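Long-range contact in glucose-6-phosphate 1-dehydrogenase (Mycobacterium avium, PDB 4LGV), which catalyses the NADP-linked oxidation of glucose 6-phosphate to 6-phosphogluconolactone, as its family does, the entry step of the pentose phosphate pathway: residues F141-A149 with L175-L183. Sequence-based numbering, arbitrary orientation.
Sequences FAPIVENLA and LNARLRAVL
Two neighbouring helices of the Rossmann-like coenzyme domain, 141-150 and 169-180, meet here through A142, V145, E146 and A149 of one and R178 and L179 of the other, with V182 and L183 just after it. They follow successive strands, 130-134 and 158-162, of the parallel sheet; the axes of 141-149 and 175-180 are 10° apart in direction and approach to 9.5 Å. Small A142 lets R178 lie across the neighbouring helix: A142 CB sits 3.4 Å above the R178 guanidinium plane, over the centre of one face. With chi3 bent to 70°, R178 turns its NE edge to E146, whose chain is extended beyond CG. The grip is side-on: R178 NH2 donates to the syn lone pair of E146 OE1 at 2.6 Å, while R178 NE reaches E146 OE2 at 3.0 Å. The planes of the two groups are 36° apart, so the pair is twisted rather than flat. The two branches of V145 meet three side chains: CG1, anti to the backbone N, presses on V182 CG2 at a tight 3.3 Å and meets L183 CD1 tip to tip, and CG2 touches L179 CD2 at 4.0 Å. A149, having only CB, admits V182 CG1 at 3.7 Å. L179 and L183 also pack on I188 of strand 188-191, tying the seam to the sheet. V145, L179 and L183 thus give the contact its buried apolar side, continued by the partly exposed A149-V182 pair, while a two-pronged salt bridge with exposed R178 clasps the helices on their more exposed side.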
ATOM      1  N   PHE A 141     -51.068   1.417   6.807  1.00 34.79           N
ATOM      2  CA  PHE A 141     -50.329   1.611   5.548  1.00 34.99           C
ATOM      3  C   PHE A 141     -50.841   0.697   4.447  1.00 35.71           C
ATOM      4  O   PHE A 141     -51.067   1.108   3.287  1.00 35.96           O
ATOM      5  CB  PHE A 141     -48.817   1.399   5.747  1.00 36.54           C
ATOM      6  CG  PHE A 141     -48.154   2.433   6.632  1.00 37.29           C
ATOM      7  CD1 PHE A 141     -48.702   3.673   6.819  1.00 36.91           C
ATOM      8  CD2 PHE A 141     -46.941   2.153   7.237  1.00 39.01           C
ATOM      9  CE1 PHE A 141     -48.076   4.618   7.603  1.00 39.53           C
ATOM     10  CE2 PHE A 141     -46.305   3.090   8.029  1.00 38.07           C
ATOM     11  CZ  PHE A 141     -46.871   4.327   8.209  1.00 38.93           C
ATOM     12  N   ALA A 142     -50.927  -0.582   4.780  1.00 37.74           N
ATOM     13  CA  ALA A 142     -51.273  -1.574   3.771  1.00 38.88           C
ATOM     14  C   ALA A 142     -52.719  -1.398   3.336  1.00 39.05           C
ATOM     15  O   ALA A 142     -53.002  -1.385   2.143  1.00 38.32           O
ATOM     16  CB  ALA A 142     -51.016  -2.973   4.286  1.00 40.32           C
ATOM     17  N   PRO A 143     -53.631  -1.214   4.295  1.00 40.59           N
ATOM     18  CA  PRO A 143     -55.014  -0.997   3.868  1.00 41.95           C
ATOM     19  C   PRO A 143     -55.193   0.205   2.940  1.00 41.73           C
ATOM     20  O   PRO A 143     -55.969   0.120   1.998  1.00 44.16           O
ATOM     21  CB  PRO A 143     -55.762  -0.787   5.191  1.00 42.11           C
ATOM     22  CG  PRO A 143     -55.004  -1.606   6.180  1.00 43.46           C
ATOM     23  CD  PRO A 143     -53.551  -1.482   5.752  1.00 43.20           C
ATOM     24  N   ILE A 144     -54.488   1.308   3.207  1.00 39.54           N
ATOM     25  CA  ILE A 144     -54.573   2.490   2.363  1.00 36.09           C
ATOM     26  C   ILE A 144     -54.035   2.195   0.957  1.00 36.34           C
ATOM     27  O   ILE A 144     -54.647   2.523  -0.062  1.00 37.48           O
ATOM     28  CB  ILE A 144     -53.776   3.658   2.985  1.00 34.63           C
ATOM     29  CG1 ILE A 144     -54.486   4.166   4.227  1.00 34.46           C
ATOM     30  CG2 ILE A 144     -53.630   4.795   1.977  1.00 33.25           C
ATOM     31  CD1 ILE A 144     -53.664   5.082   5.099  1.00 34.10           C
ATOM     32  N   VAL A 145     -52.861   1.596   0.903  1.00 36.08           N
ATOM     33  CA  VAL A 145     -52.197   1.313  -0.380  1.00 36.89           C
ATOM     34  C   VAL A 145     -53.001   0.278  -1.192  1.00 38.22           C
ATOM     35  O   VAL A 145     -53.168   0.391  -2.412  1.00 39.31           O
ATOM     36  CB  VAL A 145     -50.771   0.818  -0.120  1.00 36.52           C
ATOM     37  CG1 VAL A 145     -50.187   0.179  -1.362  1.00 38.14           C
ATOM     38  CG2 VAL A 145     -49.884   1.974   0.299  1.00 35.01           C
ATOM     39  N   GLU A 146     -53.531  -0.712  -0.503  1.00 39.72           N
ATOM     40  CA  GLU A 146     -54.412  -1.710  -1.150  1.00 40.85           C
ATOM     41  C   GLU A 146     -55.671  -1.056  -1.686  1.00 41.16           C
ATOM     42  O   GLU A 146     -56.133  -1.398  -2.758  1.00 41.35           O
ATOM     43  CB  GLU A 146     -54.745  -2.833  -0.181  1.00 41.31           C
ATOM     44  CG  GLU A 146     -53.579  -3.814  -0.075  1.00 43.76           C
ATOM     45  CD  GLU A 146     -53.593  -4.685   1.171  1.00 44.34           C
ATOM     46  OE1 GLU A 146     -54.512  -4.567   2.000  1.00 45.33           O
ATOM     47  OE2 GLU A 146     -52.633  -5.473   1.324  1.00 46.13           O
ATOM     48  N   ASN A 147     -56.205  -0.082  -0.960  1.00 41.65           N
ATOM     49  CA  ASN A 147     -57.363   0.670  -1.434  1.00 42.65           C
ATOM     50  C   ASN A 147     -57.044   1.612  -2.574  1.00 41.58           C
ATOM     51  O   ASN A 147     -57.865   1.799  -3.482  1.00 42.80           O
ATOM     52  CB  ASN A 147     -58.012   1.451  -0.288  1.00 44.47           C
ATOM     53  CG  ASN A 147     -59.123   0.655   0.407  1.00 47.61           C
ATOM     54  OD1 ASN A 147     -60.184   0.436  -0.166  1.00 51.31           O
ATOM     55  ND2 ASN A 147     -58.835   0.133   1.590  1.00 47.19           N
ATOM     56  N   LEU A 148     -55.849   2.200  -2.552  1.00 40.38           N
ATOM     57  CA  LEU A 148     -55.421   3.032  -3.675  1.00 40.08           C
ATOM     58  C   LEU A 148     -55.306   2.172  -4.934  1.00 39.61           C
ATOM     59  O   LEU A 148     -55.775   2.580  -6.012  1.00 38.87           O
ATOM     60  CB  LEU A 148     -54.107   3.724  -3.395  1.00 39.07           C
ATOM     61  CG  LEU A 148     -54.217   4.788  -2.320  1.00 38.58           C
ATOM     62  CD1 LEU A 148     -52.831   5.201  -1.866  1.00 37.97           C
ATOM     63  CD2 LEU A 148     -54.970   5.985  -2.844  1.00 39.84           C
ATOM     64  N   ALA A 149     -54.758   0.974  -4.771  1.00 38.80           N
ATOM     65  CA  ALA A 149     -54.693   0.010  -5.880  1.00 42.44           C
ATOM     66  C   ALA A 149     -56.095  -0.353  -6.435  1.00 45.61           C
ATOM     67  O   ALA A 149     -56.314  -0.260  -7.642  1.00 45.27           O
ATOM     68  CB  ALA A 149     -53.947  -1.259  -5.458  1.00 41.47           C
ATOM     69  N   LEU A 175     -44.937  -6.320   6.238  1.00 48.78           N
ATOM     70  CA  LEU A 175     -45.409  -5.050   5.764  1.00 45.35           C
ATOM     71  C   LEU A 175     -44.960  -4.881   4.337  1.00 44.31           C
ATOM     72  O   LEU A 175     -45.743  -4.573   3.435  1.00 42.90           O
ATOM     73  CB  LEU A 175     -44.875  -3.913   6.633  1.00 43.13           C
ATOM     74  CG  LEU A 175     -45.065  -2.505   6.068  1.00 41.20           C
ATOM     75  CD1 LEU A 175     -46.521  -2.235   5.754  1.00 41.55           C
ATOM     76  CD2 LEU A 175     -44.542  -1.460   7.058  1.00 41.83           C
ATOM     77  N   ASN A 176     -43.678  -5.092   4.140  1.00 44.18           N
ATOM     78  CA  ASN A 176     -43.102  -4.955   2.819  1.00 46.69           C
ATOM     79  C   ASN A 176     -43.738  -5.808   1.718  1.00 46.82           C
ATOM     80  O   ASN A 176     -43.853  -5.373   0.576  1.00 47.19           O
ATOM     81  CB  ASN A 176     -41.632  -5.292   2.885  1.00 47.47           C
ATOM     82  CG  ASN A 176     -40.890  -4.685   1.759  1.00 50.21           C
ATOM     83  OD1 ASN A 176     -40.840  -3.462   1.659  1.00 52.87           O
ATOM     84  ND2 ASN A 176     -40.326  -5.515   0.876  1.00 51.29           N
ATOM     85  N   ALA A 177     -44.081  -7.047   2.058  1.00 46.22           N
ATOM     86  CA  ALA A 177     -44.704  -7.974   1.094  1.00 48.28           C
ATOM     87  C   ALA A 177     -46.044  -7.420   0.654  1.00 48.60           C
ATOM     88  O   ALA A 177     -46.376  -7.483  -0.522  1.00 48.38           O
ATOM     89  CB  ALA A 177     -44.889  -9.388   1.696  1.00 47.59           C
ATOM     90  N   ARG A 178     -46.795  -6.845   1.593  1.00 47.15           N
ATOM     91  CA  ARG A 178     -48.090  -6.271   1.248  1.00 48.01           C
ATOM     92  C   ARG A 178     -47.970  -5.033   0.334  1.00 46.50           C
ATOM     93  O   ARG A 178     -48.720  -4.900  -0.626  1.00 47.08           O
ATOM     94  CB  ARG A 178     -48.855  -5.960   2.509  1.00 50.09           C
ATOM     95  CG  ARG A 178     -49.246  -7.223   3.274  1.00 51.48           C
ATOM     96  CD  ARG A 178     -50.165  -6.888   4.434  1.00 52.12           C
ATOM     97  NE  ARG A 178     -51.482  -6.474   3.959  1.00 53.44           N
ATOM     98  CZ  ARG A 178     -52.487  -6.099   4.750  1.00 56.90           C
ATOM     99  NH1 ARG A 178     -52.351  -6.063   6.079  1.00 56.65           N
ATOM    100  NH2 ARG A 178     -53.639  -5.729   4.207  1.00 58.79           N
ATOM    101  N   LEU A 179     -46.980  -4.190   0.578  1.00 43.23           N
ATOM    102  CA  LEU A 179     -46.727  -3.035  -0.294  1.00 42.85           C
ATOM    103  C   LEU A 179     -46.228  -3.450  -1.692  1.00 41.29           C
ATOM    104  O   LEU A 179     -46.679  -2.911  -2.704  1.00 39.59           O
ATOM    105  CB  LEU A 179     -45.720  -2.067   0.358  1.00 41.21           C
ATOM    106  CG  LEU A 179     -46.081  -1.524   1.746  1.00 41.14           C
ATOM    107  CD1 LEU A 179     -45.049  -0.536   2.233  1.00 39.76           C
ATOM    108  CD2 LEU A 179     -47.446  -0.884   1.734  1.00 42.51           C
ATOM    109  N   ARG A 180     -45.298  -4.393  -1.728  1.00 40.99           N
ATOM    110  CA  ARG A 180     -44.679  -4.798  -2.996  1.00 42.23           C
ATOM    111  C   ARG A 180     -45.646  -5.606  -3.887  1.00 43.42           C
ATOM    112  O   ARG A 180     -45.445  -5.720  -5.084  1.00 43.14           O
ATOM    113  CB  ARG A 180     -43.394  -5.575  -2.737  1.00 42.02           C
ATOM    114  CG  ARG A 180     -42.275  -4.729  -2.160  1.00 41.74           C
ATOM    115  CD  ARG A 180     -41.642  -3.767  -3.191  1.00 44.28           C
ATOM    116  NE  ARG A 180     -41.749  -4.239  -4.600  1.00 46.23           N
ATOM    117  CZ  ARG A 180     -40.937  -5.091  -5.226  1.00 45.32           C
ATOM    118  NH1 ARG A 180     -39.876  -5.604  -4.637  1.00 44.84           N
ATOM    119  NH2 ARG A 180     -41.204  -5.430  -6.471  1.00 45.80           N
ATOM    120  N   ALA A 181     -46.720  -6.119  -3.310  1.00 43.74           N
ATOM    121  CA  ALA A 181     -47.740  -6.741  -4.121  1.00 47.36           C
ATOM    122  C   ALA A 181     -48.356  -5.728  -5.100  1.00 47.62           C
ATOM    123  O   ALA A 181     -48.828  -6.124  -6.140  1.00 46.72           O
ATOM    124  CB  ALA A 181     -48.846  -7.335  -3.232  1.00 49.40           C
ATOM    125  N   VAL A 182     -48.403  -4.441  -4.736  1.00 45.84           N
ATOM    126  CA  VAL A 182     -49.001  -3.430  -5.619  1.00 44.58           C
ATOM    127  C   VAL A 182     -48.057  -2.286  -6.045  1.00 44.01           C
ATOM    128  O   VAL A 182     -48.408  -1.496  -6.917  1.00 44.26           O
ATOM    129  CB  VAL A 182     -50.285  -2.845  -5.014  1.00 45.76           C
ATOM    130  CG1 VAL A 182     -51.415  -3.896  -4.959  1.00 47.25           C
ATOM    131  CG2 VAL A 182     -50.049  -2.288  -3.623  1.00 45.59           C
ATOM    132  N   LEU A 183     -46.888  -2.182  -5.414  1.00 40.84           N
ATOM    133  CA  LEU A 183     -45.913  -1.143  -5.733  1.00 39.03           C
ATOM    134  C   LEU A 183     -44.566  -1.759  -6.105  1.00 36.98           C
ATOM    135  O   LEU A 183     -44.138  -2.716  -5.491  1.00 37.58           O
ATOM    136  CB  LEU A 183     -45.706  -0.228  -4.532  1.00 37.07           C
ATOM    137  CG  LEU A 183     -46.921   0.594  -4.074  1.00 37.53           C
ATOM    138  CD1 LEU A 183     -46.718   1.174  -2.661  1.00 37.03           C
ATOM    139  CD2 LEU A 183     -47.201   1.702  -5.056  1.00 36.51           C
TER